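Local coordinates for lovastatin nonaketide synthase, polyketide synthase component (Aspergillus terreus, PDB 7CPX), which builds the nonaketide dihydromonacolin L from malonyl-CoA, S-adenosylmethionine and NADPH during lovastatin biosynthesis, working as a homodimer together with the partner protein lovC, at residues A[1117-1121]-A[1135-1141]; A[1143-1148]-A[1182-1186]; A[1176-1180]-A[1239-1243]. The protein carries 2 engineered substitutions. All coordinates share one frame. Numbering follows the deposited sequence.

All three contacts lie in the dehydratase domain, within its predicted C-terminal hotdog fold, and converge on helix 1170-1184. Interactions 2 and 3 both use this helix, packing its C-terminal end on strands 1140-1144 and 1147-1152 and its middle on strand 1236-1243 of the same antiparallel sheet; their centres are about 11 Å apart. Interaction 1, its centre about 14 Å from that of interaction 2 and about 13 Å from that of interaction 3, packs helix 1117-1126 beside it: Phe1120 CE1 lies 3.4 Å from Gly1182 CA, and Tyr1121 OH probably hydrogen-bonds Gln1178 OE1 at 2.5 Å. The side chains of Phe1135 and Phe1177 each lie about 4 Å from the side chain of Asp1174, the predicted proton donor.

Interaction 1 (A[1117-1121]-A[1135-1141]); sequences INAFY and FRRLHNM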
ATOM      1  N   ILE A1117      19.596  19.670 -33.961  1.00 88.89           N
ATOM      2  CA  ILE A1117      19.379  18.783 -32.823  1.00 88.89           C
ATOM      3  C   ILE A1117      20.667  18.603 -32.033  1.00 88.89           C
ATOM      4  O   ILE A1117      20.662  18.621 -30.796  1.00 88.89           O
ATOM      5  CB  ILE A1117      18.817  17.433 -33.303  1.00 88.89           C
ATOM      6  CG1 ILE A1117      17.447  17.626 -33.961  1.00 88.89           C
ATOM      7  CG2 ILE A1117      18.727  16.463 -32.144  1.00 88.89           C
ATOM      8  CD1 ILE A1117      16.402  18.243 -33.056  1.00 88.89           C
ATOM      9  N   ASN A1118      21.788  18.419 -32.730  1.00 91.15           N
ATOM     10  CA  ASN A1118      23.062  18.279 -32.035  1.00 91.15           C
ATOM     11  C   ASN A1118      23.375  19.530 -31.224  1.00 91.15           C
ATOM     12  O   ASN A1118      23.745  19.444 -30.050  1.00 91.15           O
ATOM     13  CB  ASN A1118      24.177  17.993 -33.042  1.00 91.15           C
ATOM     14  CG  ASN A1118      23.993  16.666 -33.748  1.00 91.15           C
ATOM     15  OD1 ASN A1118      24.480  15.633 -33.289  1.00 91.15           O
ATOM     16  ND2 ASN A1118      23.284  16.687 -34.870  1.00 91.15           N
ATOM     17  N   ALA A1119      23.204  20.707 -31.830  1.00 92.21           N
ATOM     18  CA  ALA A1119      23.441  21.950 -31.103  1.00 92.21           C
ATOM     19  C   ALA A1119      22.421  22.138 -29.989  1.00 92.21           C
ATOM     20  O   ALA A1119      22.753  22.647 -28.912  1.00 92.21           O
ATOM     21  CB  ALA A1119      23.401  23.138 -32.063  1.00 92.21           C
ATOM     22  N   PHE A1120      21.170  21.743 -30.235  1.00 88.61           N
ATOM     23  CA  PHE A1120      20.142  21.854 -29.207  1.00 88.61           C
ATOM     24  C   PHE A1120      20.528  21.063 -27.966  1.00 88.61           C
ATOM     25  O   PHE A1120      20.509  21.587 -26.847  1.00 88.61           O
ATOM     26  CB  PHE A1120      18.805  21.367 -29.769  1.00 88.61           C
ATOM     27  CG  PHE A1120      17.704  21.294 -28.751  1.00 88.61           C
ATOM     28  CD1 PHE A1120      17.125  22.445 -28.253  1.00 88.61           C
ATOM     29  CD2 PHE A1120      17.234  20.071 -28.308  1.00 88.61           C
ATOM     30  CE1 PHE A1120      16.108  22.379 -27.322  1.00 88.61           C
ATOM     31  CE2 PHE A1120      16.218  19.997 -27.379  1.00 88.61           C
ATOM     32  CZ  PHE A1120      15.652  21.154 -26.885  1.00 88.61           C
ATOM     33  N   TYR A1121      20.910  19.798 -28.151  1.00 86.54           N
ATOM     34  CA  TYR A1121      21.289  18.980 -27.006  1.00 86.54           C
ATOM     35  C   TYR A1121      22.622  19.420 -26.417  1.00 86.54           C
ATOM     36  O   TYR A1121      22.840  19.262 -25.213  1.00 86.54           O
ATOM     37  CB  TYR A1121      21.336  17.506 -27.401  1.00 86.54           C
ATOM     38  CG  TYR A1121      19.968  16.879 -27.517  1.00 86.54           C
ATOM     39  CD1 TYR A1121      19.198  16.646 -26.390  1.00 86.54           C
ATOM     40  CD2 TYR A1121      19.445  16.523 -28.748  1.00 86.54           C
ATOM     41  CE1 TYR A1121      17.950  16.079 -26.484  1.00 86.54           C
ATOM     42  CE2 TYR A1121      18.194  15.952 -28.852  1.00 86.54           C
ATOM     43  CZ  TYR A1121      17.449  15.734 -27.715  1.00 86.54           C
ATOM     44  OH  TYR A1121      16.200  15.163 -27.806  1.00 86.54           O
ATOM     45  N   PHE A1135      17.400   9.406 -24.838  1.00 85.54           N
ATOM     46  CA  PHE A1135      16.813  10.710 -24.568  1.00 85.54           C
ATOM     47  C   PHE A1135      17.298  11.785 -25.528  1.00 85.54           C
ATOM     48  O   PHE A1135      16.830  12.926 -25.448  1.00 85.54           O
ATOM     49  CB  PHE A1135      17.095  11.117 -23.120  1.00 85.54           C
ATOM     50  CG  PHE A1135      16.365  10.276 -22.114  1.00 85.54           C
ATOM     51  CD1 PHE A1135      16.834   9.021 -21.770  1.00 85.54           C
ATOM     52  CD2 PHE A1135      15.200  10.731 -21.526  1.00 85.54           C
ATOM     53  CE1 PHE A1135      16.162   8.240 -20.853  1.00 85.54           C
ATOM     54  CE2 PHE A1135      14.521   9.956 -20.607  1.00 85.54           C
ATOM     55  CZ  PHE A1135      15.001   8.707 -20.272  1.00 85.54           C
ATOM     56  N   ARG A1136      18.220  11.451 -26.430  1.00 86.34           N
ATOM     57  CA  ARG A1136      18.550  12.290 -27.573  1.00 86.34           C
ATOM     58  C   ARG A1136      17.809  11.847 -28.828  1.00 86.34           C
ATOM     59  O   ARG A1136      18.241  12.158 -29.943  1.00 86.34           O
ATOM     60  CB  ARG A1136      20.056  12.283 -27.825  1.00 86.34           C
ATOM     61  CG  ARG A1136      20.883  12.936 -26.733  1.00 86.34           C
ATOM     62  CD  ARG A1136      22.364  12.853 -27.060  1.00 86.34           C
ATOM     63  NE  ARG A1136      22.690  13.571 -28.288  1.00 86.34           N
ATOM     64  CZ  ARG A1136      23.280  14.758 -28.341  1.00 86.34           C
ATOM     65  NH1 ARG A1136      23.660  15.396 -27.246  1.00 86.34           N
ATOM     66  NH2 ARG A1136      23.502  15.320 -29.526  1.00 86.34           N
ATOM     67  N   ARG A1137      16.701  11.129 -28.665  1.00 89.62           N
ATOM     68  CA  ARG A1137      15.957  10.540 -29.771  1.00 89.62           C
ATOM     69  C   ARG A1137      15.116  11.553 -30.538  1.00 89.62           C
ATOM     70  O   ARG A1137      14.277  11.148 -31.350  1.00 89.62           O
ATOM     71  CB  ARG A1137      15.060   9.418 -29.244  1.00 89.62           C
ATOM     72  CG  ARG A1137      15.763   8.083 -29.066  1.00 89.62           C
ATOM     73  CD  ARG A1137      15.917   7.356 -30.387  1.00 89.62           C
ATOM     74  NE  ARG A1137      16.365   5.982 -30.206  1.00 89.62           N
ATOM     75  CZ  ARG A1137      16.307   5.048 -31.146  1.00 89.62           C
ATOM     76  NH1 ARG A1137      15.815   5.304 -32.346  1.00 89.62           N
ATOM     77  NH2 ARG A1137      16.752   3.825 -30.871  1.00 89.62           N
ATOM     78  N   LEU A1138      15.319  12.848 -30.310  1.00 86.31           N
ATOM     79  CA  LEU A1138      14.600  13.867 -31.063  1.00 86.31           C
ATOM     80  C   LEU A1138      15.137  13.917 -32.486  1.00 86.31           C
ATOM     81  O   LEU A1138      16.149  14.571 -32.751  1.00 86.31           O
ATOM     82  CB  LEU A1138      14.737  15.228 -30.382  1.00 86.31           C
ATOM     83  CG  LEU A1138      13.961  16.396 -30.987  1.00 86.31           C
ATOM     84  CD1 LEU A1138      12.476  16.104 -30.995  1.00 86.31           C
ATOM     85  CD2 LEU A1138      14.243  17.664 -30.207  1.00 86.31           C
ATOM     86  N   HIS A1139      14.463  13.226 -33.408  1.00 89.38           N
ATOM     87  CA  HIS A1139      14.986  13.095 -34.764  1.00 89.38           C
ATOM     88  C   HIS A1139      15.217  14.458 -35.401  1.00 89.38           C
ATOM     89  O   HIS A1139      16.305  14.740 -35.916  1.00 89.38           O
ATOM     90  CB  HIS A1139      14.028  12.263 -35.614  1.00 89.38           C
ATOM     91  CG  HIS A1139      14.333  12.306 -37.079  1.00 89.38           C
ATOM     92  ND1 HIS A1139      15.544  11.906 -37.599  1.00 89.38           N
ATOM     93  CD2 HIS A1139      13.585  12.710 -38.133  1.00 89.38           C
ATOM     94  CE1 HIS A1139      15.529  12.056 -38.911  1.00 89.38           C
ATOM     95  NE2 HIS A1139      14.352  12.543 -39.260  1.00 89.38           N
ATOM     96  N   ASN A1140      14.203  15.319 -35.376  1.00 87.95           N
ATOM     97  CA  ASN A1140      14.330  16.649 -35.946  1.00 87.95           C
ATOM     98  C   ASN A1140      13.337  17.574 -35.267  1.00 87.95           C
ATOM     99  O   ASN A1140      12.245  17.155 -34.875  1.00 87.95           O
ATOM    100  CB  ASN A1140      14.085  16.643 -37.458  1.00 87.95           C
ATOM    101  CG  ASN A1140      12.623  16.467 -37.807  1.00 87.95           C
ATOM    102  OD1 ASN A1140      11.880  15.789 -37.098  1.00 87.95           O
ATOM    103  ND2 ASN A1140      12.199  17.087 -38.900  1.00 87.95           N
ATOM    104  N   MET A1141      13.719  18.841 -35.146  1.00 88.14           N
ATOM    105  CA  MET A1141      12.860  19.841 -34.539  1.00 88.14           C
ATOM    106  C   MET A1141      13.063  21.171 -35.246  1.00 88.14           C
ATOM    107  O   MET A1141      14.098  21.425 -35.864  1.00 88.14           O
ATOM    108  CB  MET A1141      13.137  19.987 -33.038  1.00 88.14           C
ATOM    109  CG  MET A1141      12.208  20.961 -32.332  1.00 88.14           C
ATOM    110  SD  MET A1141      12.325  20.885 -30.536  1.00 88.14           S
ATOM    111  CE  MET A1141      14.033  21.354 -30.286  1.00 88.14           C
TER
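Phe1135 O lies 3.3 Å from Tyr1121 OH, but both turn to Gln1178 of helix 1170-1184: Phe1135 O is hydrogen-bonded to its NE2 and Tyr1121 OH to its OE1. The Phe1135 ring meets the predicted catalytic residues His985 and Asp1174. Arg1136 CA sits over the Tyr1121 ring, 4.0 Å from the centroid in a CH-pi contact, and the long arginine side chain folds back until NH1 is 3.1 Å from Tyr1121 CB. Leu1138, on the loop, points its apolar side chain at the helix, with CD2 3.6 Å from Ile1117 CD1 and CB 3.8 Å from Tyr1121 CZ. At His1139 and Asn1140, a classic beta bulge opposite Thr1151, the backbone passes Ile1117, whose CG1 is 3.8 Å from Asn1140 CA. Flexible Met1141 lays CE over the Phe1120 face, 3.6 Å from the ring centroid (CH-pi); its SD, 5.1 Å from that centroid, adds a Met-aromatic contact. Helix 1117-1126 thus rests on the start of strand 1140-1144, with Val1115 and Phe1224 beside Met1141 and Val1175 beside Tyr1121.

Interaction 2 (A[1143-1148]-A[1182-1186]); sequences RADLRA and GAYSS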
ATOM      1  N   ARG A1143      11.661  25.442 -34.546  1.00 91.34           N
ATOM      2  CA  ARG A1143      10.983  26.299 -33.581  1.00 91.34           C
ATOM      3  C   ARG A1143      10.776  27.701 -34.135  1.00 91.34           C
ATOM      4  O   ARG A1143      11.584  28.202 -34.919  1.00 91.34           O
ATOM      5  CB  ARG A1143      11.773  26.404 -32.274  1.00 91.34           C
ATOM      6  CG  ARG A1143      13.063  27.208 -32.393  1.00 91.34           C
ATOM      7  CD  ARG A1143      13.681  27.475 -31.042  1.00 91.34           C
ATOM      8  NE  ARG A1143      12.764  28.177 -30.154  1.00 91.34           N
ATOM      9  CZ  ARG A1143      12.489  29.472 -30.237  1.00 91.34           C
ATOM     10  NH1 ARG A1143      13.041  30.235 -31.166  1.00 91.34           N
ATOM     11  NH2 ARG A1143      11.639  30.013 -29.372  1.00 91.34           N
ATOM     12  N   ALA A1144       9.693  28.337 -33.693  1.00 92.11           N
ATOM     13  CA  ALA A1144       9.440  29.742 -33.981  1.00 92.11           C
ATOM     14  C   ALA A1144       8.155  30.159 -33.282  1.00 92.11           C
ATOM     15  O   ALA A1144       7.331  29.321 -32.907  1.00 92.11           O
ATOM     16  CB  ALA A1144       9.330  30.010 -35.479  1.00 92.11           C
ATOM     17  N   ASP A1145       7.996  31.474 -33.117  1.00 95.96           N
ATOM     18  CA  ASP A1145       6.773  32.052 -32.567  1.00 95.96           C
ATOM     19  C   ASP A1145       6.406  31.399 -31.238  1.00 95.96           C
ATOM     20  O   ASP A1145       5.247  31.071 -30.981  1.00 95.96           O
ATOM     21  CB  ASP A1145       5.621  31.933 -33.562  1.00 95.96           C
ATOM     22  CG  ASP A1145       5.915  32.620 -34.881  1.00 95.96           C
ATOM     23  OD1 ASP A1145       6.999  33.226 -35.007  1.00 95.96           O
ATOM     24  OD2 ASP A1145       5.063  32.552 -35.790  1.00 95.96           O
ATOM     25  N   LEU A1146       7.409  31.210 -30.383  1.00 92.14           N
ATOM     26  CA  LEU A1146       7.205  30.568 -29.087  1.00 92.14           C
ATOM     27  C   LEU A1146       6.572  29.192 -29.265  1.00 92.14           C
ATOM     28  O   LEU A1146       5.689  28.787 -28.507  1.00 92.14           O
ATOM     29  CB  LEU A1146       6.351  31.447 -28.171  1.00 92.14           C
ATOM     30  CG  LEU A1146       6.306  31.053 -26.695  1.00 92.14           C
ATOM     31  CD1 LEU A1146       7.705  30.992 -26.116  1.00 92.14           C
ATOM     32  CD2 LEU A1146       5.445  32.029 -25.910  1.00 92.14           C
ATOM     33  N   ARG A1147       7.027  28.469 -30.284  1.00 92.00           N
ATOM     34  CA  ARG A1147       6.449  27.181 -30.629  1.00 92.00           C
ATOM     35  C   ARG A1147       7.532  26.304 -31.233  1.00 92.00           C
ATOM     36  O   ARG A1147       8.558  26.793 -31.713  1.00 92.00           O
ATOM     37  CB  ARG A1147       5.285  27.340 -31.609  1.00 92.00           C
ATOM     38  CG  ARG A1147       3.972  26.787 -31.106  1.00 92.00           C
ATOM     39  CD  ARG A1147       2.805  27.312 -31.921  1.00 92.00           C
ATOM     40  NE  ARG A1147       2.383  28.636 -31.478  1.00 92.00           N
ATOM     41  CZ  ARG A1147       1.253  29.225 -31.845  1.00 92.00           C
ATOM     42  NH1 ARG A1147       0.400  28.635 -32.665  1.00 92.00           N
ATOM     43  NH2 ARG A1147       0.969  30.434 -31.372  1.00 92.00           N
ATOM     44  N   ALA A1148       7.293  24.996 -31.204  1.00 87.22           N
ATOM     45  CA  ALA A1148       8.206  24.052 -31.825  1.00 87.22           C
ATOM     46  C   ALA A1148       7.403  22.907 -32.416  1.00 87.22           C
ATOM     47  O   ALA A1148       6.242  22.690 -32.069  1.00 87.22           O
ATOM     48  CB  ALA A1148       9.248  23.523 -30.832  1.00 87.22           C
ATOM     49  N   GLY A1182      12.676  23.422 -26.420  1.00 89.11           N
ATOM     50  CA  GLY A1182      13.078  23.867 -27.744  1.00 89.11           C
ATOM     51  C   GLY A1182      12.236  25.028 -28.231  1.00 89.11           C
ATOM     52  O   GLY A1182      12.759  26.029 -28.726  1.00 89.11           O
ATOM     53  N   ALA A1183      10.916  24.915 -28.084  1.00 88.36           N
ATOM     54  CA  ALA A1183      10.045  26.043 -28.396  1.00 88.36           C
ATOM     55  C   ALA A1183      10.407  27.252 -27.548  1.00 88.36           C
ATOM     56  O   ALA A1183      10.308  28.397 -28.003  1.00 88.36           O
ATOM     57  CB  ALA A1183       8.582  25.659 -28.175  1.00 88.36           C
ATOM     58  N   TYR A1184      10.829  27.013 -26.306  1.00 89.88           N
ATOM     59  CA  TYR A1184      11.203  28.106 -25.418  1.00 89.88           C
ATOM     60  C   TYR A1184      12.557  28.690 -25.796  1.00 89.88           C
ATOM     61  O   TYR A1184      12.754  29.909 -25.723  1.00 89.88           O
ATOM     62  CB  TYR A1184      11.218  27.605 -23.974  1.00 89.88           C
ATOM     63  CG  TYR A1184      11.860  28.546 -22.983  1.00 89.88           C
ATOM     64  CD1 TYR A1184      11.131  29.562 -22.388  1.00 89.88           C
ATOM     65  CD2 TYR A1184      13.192  28.404 -22.629  1.00 89.88           C
ATOM     66  CE1 TYR A1184      11.712  30.416 -21.477  1.00 89.88           C
ATOM     67  CE2 TYR A1184      13.781  29.252 -21.720  1.00 89.88           C
ATOM     68  CZ  TYR A1184      13.037  30.256 -21.144  1.00 89.88           C
ATOM     69  OH  TYR A1184      13.624  31.107 -20.237  1.00 89.88           O
ATOM     70  N   SER A1185      13.499  27.843 -26.204  1.00 92.22           N
ATOM     71  CA  SER A1185      14.870  28.270 -26.442  1.00 92.22           C
ATOM     72  C   SER A1185      15.409  27.618 -27.704  1.00 92.22           C
ATOM     73  O   SER A1185      15.226  26.415 -27.914  1.00 92.22           O
ATOM     74  CB  SER A1185      15.764  27.915 -25.251  1.00 92.22           C
ATOM     75  OG  SER A1185      17.099  28.333 -25.470  1.00 92.22           O
ATOM     76  N   SER A1186      16.076  28.412 -28.533  1.00 94.65           N
ATOM     77  CA  SER A1186      16.777  27.907 -29.700  1.00 94.65           C
ATOM     78  C   SER A1186      18.181  27.468 -29.316  1.00 94.65           C
ATOM     79  O   SER A1186      18.722  27.901 -28.294  1.00 94.65           O
ATOM     80  CB  SER A1186      16.851  28.985 -30.778  1.00 94.65           C
ATOM     81  OG  SER A1186      17.921  29.878 -30.527  1.00 94.65           O
TER
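Polar contact here belongs to Arg1143, which reaches across to the last turn of the helix. Its NH2 donates a well-directed hydrogen bond to Ala1183 O at 2.5 Å, the firmest link; its NE makes weak ones to Ala1183 O at 3.3 Å and to Gly1182 O at 2.6 Å, the latter oxygen being less surely placed. Carbonyls near a helical C-terminus lack the following turn of amide donors, so a guanidinium, with several N-H groups in one plane, suits this place. A long, weak ion pair to Glu2363 adds a second partner.

Van der Waals packing does the rest. Ala1148 CB and Ala1183 CB touch at 3.5 Å, so small residues let helix and strand approach until Ala1148 CA and Ala1183 CA are 4.4 Å apart. Gly1182, without a side chain, lies by Ala1148 CB, its C 4.2 Å away. After Ser1185 leaves helical geometry, Ser1186 CB packs 3.5 Å from Arg1143 CD.

Around Asp1145 and Leu1146, both in left-handed helical conformation, Ala1144 N donates to Arg1147 O at 2.8 Å and Arg1147 N returns a weak bond to Ala1144 O at 2.8 Å: a two-residue beta hairpin, consistent with a type I' turn. Here the end of helix 1170-1184 meets this hairpin, consistent with the predicted C-terminal hotdog fold, in which an antiparallel sheet wraps round a central helix.

Interaction 3 (A[1176-1180]-A[1239-1243]); sequences AFQTV and DIVVF
Ile1240, Ala1176 and Val1180 carry this buried contact. Residues 1176-1180 are alpha-helical and 1239-1243 form an extended beta strand; the axes of these segments approach to 8.4 Å, with their N-to-C directions 136° apart. The closest CA pair, Ala1176 and Ile1240, is 7.0 Å apart. Ile1240 points its CA-to-CB bond at the helix and, with chi1 m and chi2 t, extends CD1 to 3.5 Å from Phe1177 CD1, at the edge of that ring (chi1 m). Its beta-branched shape fits the strand while giving two arms for packing: CG1 meets Val1180 CG2 at 3.4 Å, and CG2 lies 4.1 Å from Ala1176 CB. Such apolar packing of a central helix on an antiparallel sheet is the core of a hotdog fold, here the predicted C-terminal one of the dehydratase, whose predicted proton donor Asp1174 precedes this segment on the same helix. Ala1176 also faces the strand, its small CB 4.0 Å from Val1242 CG2 (chi1 t); alternation along the strand turns Val1241 from the helix. Val1180, one turn after Ala1176, has chi1 t and also packs on Thr1226 and Phe1258 of the adjoining strands.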
ATOM      1  N   ALA A1176       9.581  14.536 -25.909  1.00 83.60           N
ATOM      2  CA  ALA A1176       8.429  15.397 -26.138  1.00 83.60           C
ATOM      3  C   ALA A1176       8.461  16.595 -25.199  1.00 83.60           C
ATOM      4  O   ALA A1176       8.168  17.724 -25.606  1.00 83.60           O
ATOM      5  CB  ALA A1176       7.136  14.605 -25.952  1.00 83.60           C
ATOM      6  N   PHE A1177       8.819  16.362 -23.937  1.00 81.74           N
ATOM      7  CA  PHE A1177       8.972  17.470 -22.996  1.00 81.74           C
ATOM      8  C   PHE A1177      10.084  18.410 -23.439  1.00 81.74           C
ATOM      9  O   PHE A1177       9.937  19.636 -23.372  1.00 81.74           O
ATOM     10  CB  PHE A1177       9.257  16.935 -21.593  1.00 81.74           C
ATOM     11  CG  PHE A1177       8.140  16.120 -21.009  1.00 81.74           C
ATOM     12  CD1 PHE A1177       6.885  16.108 -21.592  1.00 81.74           C
ATOM     13  CD2 PHE A1177       8.347  15.371 -19.868  1.00 81.74           C
ATOM     14  CE1 PHE A1177       5.865  15.364 -21.053  1.00 81.74           C
ATOM     15  CE2 PHE A1177       7.328  14.622 -19.323  1.00 81.74           C
ATOM     16  CZ  PHE A1177       6.084  14.619 -19.918  1.00 81.74           C
ATOM     17  N   GLN A1178      11.207  17.852 -23.892  1.00 84.57           N
ATOM     18  CA  GLN A1178      12.296  18.674 -24.405  1.00 84.57           C
ATOM     19  C   GLN A1178      11.825  19.556 -25.550  1.00 84.57           C
ATOM     20  O   GLN A1178      12.410  20.613 -25.804  1.00 84.57           O
ATOM     21  CB  GLN A1178      13.448  17.791 -24.879  1.00 84.57           C
ATOM     22  CG  GLN A1178      14.113  16.975 -23.795  1.00 84.57           C
ATOM     23  CD  GLN A1178      14.937  15.837 -24.361  1.00 84.57           C
ATOM     24  OE1 GLN A1178      15.170  15.769 -25.567  1.00 84.57           O
ATOM     25  NE2 GLN A1178      15.372  14.931 -23.496  1.00 84.57           N
ATOM     26  N   THR A1179      10.801  19.111 -26.277  1.00 85.08           N
ATOM     27  CA  THR A1179      10.242  19.946 -27.335  1.00 85.08           C
ATOM     28  C   THR A1179       9.723  21.265 -26.777  1.00 85.08           C
ATOM     29  O   THR A1179       9.806  22.302 -27.447  1.00 85.08           O
ATOM     30  CB  THR A1179       9.118  19.212 -28.066  1.00 85.08           C
ATOM     31  OG1 THR A1179       8.029  18.977 -27.165  1.00 85.08           O
ATOM     32  CG2 THR A1179       9.612  17.890 -28.618  1.00 85.08           C
ATOM     33  N   VAL A1180       9.186  21.248 -25.555  1.00 84.28           N
ATOM     34  CA  VAL A1180       8.728  22.484 -24.929  1.00 84.28           C
ATOM     35  C   VAL A1180       9.895  23.436 -24.729  1.00 84.28           C
ATOM     36  O   VAL A1180       9.798  24.635 -25.016  1.00 84.28           O
ATOM     37  CB  VAL A1180       8.019  22.180 -23.597  1.00 84.28           C
ATOM     38  CG1 VAL A1180       7.708  23.468 -22.859  1.00 84.28           C
ATOM     39  CG2 VAL A1180       6.749  21.393 -23.838  1.00 84.28           C
ATOM     40  N   ASP A1239       2.302  23.018 -23.833  1.00 86.76           N
ATOM     41  CA  ASP A1239       1.307  22.048 -24.264  1.00 86.76           C
ATOM     42  C   ASP A1239       1.862  21.277 -25.450  1.00 86.76           C
ATOM     43  O   ASP A1239       2.260  21.879 -26.451  1.00 86.76           O
ATOM     44  CB  ASP A1239      -0.005  22.737 -24.647  1.00 86.76           C
ATOM     45  CG  ASP A1239      -0.577  23.572 -23.521  1.00 86.76           C
ATOM     46  OD1 ASP A1239       0.075  23.669 -22.461  1.00 86.76           O
ATOM     47  OD2 ASP A1239      -1.679  24.132 -23.695  1.00 86.76           O
ATOM     48  N   ILE A1240       1.874  19.953 -25.344  1.00 83.23           N
ATOM     49  CA  ILE A1240       2.481  19.090 -26.349  1.00 83.23           C
ATOM     50  C   ILE A1240       1.388  18.279 -27.026  1.00 83.23           C
ATOM     51  O   ILE A1240       0.374  17.944 -26.404  1.00 83.23           O
ATOM     52  CB  ILE A1240       3.540  18.156 -25.731  1.00 83.23           C
ATOM     53  CG1 ILE A1240       4.579  18.963 -24.951  1.00 83.23           C
ATOM     54  CG2 ILE A1240       4.219  17.355 -26.819  1.00 83.23           C
ATOM     55  CD1 ILE A1240       5.430  18.122 -24.033  1.00 83.23           C
ATOM     56  N   VAL A1241       1.593  17.975 -28.305  1.00 86.09           N
ATOM     57  CA  VAL A1241       0.698  17.114 -29.064  1.00 86.09           C
ATOM     58  C   VAL A1241       1.551  16.240 -29.972  1.00 86.09           C
ATOM     59  O   VAL A1241       2.093  16.715 -30.976  1.00 86.09           O
ATOM     60  CB  VAL A1241      -0.321  17.932 -29.878  1.00 86.09           C
ATOM     61  CG1 VAL A1241      -1.328  17.012 -30.547  1.00 86.09           C
ATOM     62  CG2 VAL A1241      -1.029  18.943 -28.992  1.00 86.09           C
ATOM     63  N   VAL A1242       1.685  14.967 -29.620  1.00 85.89           N
ATOM     64  CA  VAL A1242       2.441  14.002 -30.407  1.00 85.89           C
ATOM     65  C   VAL A1242       1.449  13.181 -31.216  1.00 85.89           C
ATOM     66  O   VAL A1242       0.447  12.700 -30.677  1.00 85.89           O
ATOM     67  CB  VAL A1242       3.303  13.104 -29.505  1.00 85.89           C
ATOM     68  CG1 VAL A1242       4.188  12.192 -30.335  1.00 85.89           C
ATOM     69  CG2 VAL A1242       4.142  13.953 -28.578  1.00 85.89           C
ATOM     70  N   PHE A1243       1.722  13.019 -32.508  1.00 88.72           N
ATOM     71  CA  PHE A1243       0.789  12.364 -33.409  1.00 88.72           C
ATOM     72  C   PHE A1243       1.541  11.459 -34.374  1.00 88.72           C
ATOM     73  O   PHE A1243       2.760  11.560 -34.542  1.00 88.72           O
ATOM     74  CB  PHE A1243      -0.054  13.389 -34.180  1.00 88.72           C
ATOM     75  CG  PHE A1243       0.735  14.550 -34.715  1.00 88.72           C
ATOM     76  CD1 PHE A1243       1.098  15.597 -33.887  1.00 88.72           C
ATOM     77  CD2 PHE A1243       1.095  14.607 -36.048  1.00 88.72           C
ATOM     78  CE1 PHE A1243       1.815  16.669 -34.372  1.00 88.72           C
ATOM     79  CE2 PHE A1243       1.810  15.679 -36.542  1.00 88.72           C
ATOM     80  CZ  PHE A1243       2.173  16.711 -35.703  1.00 88.72           C
TER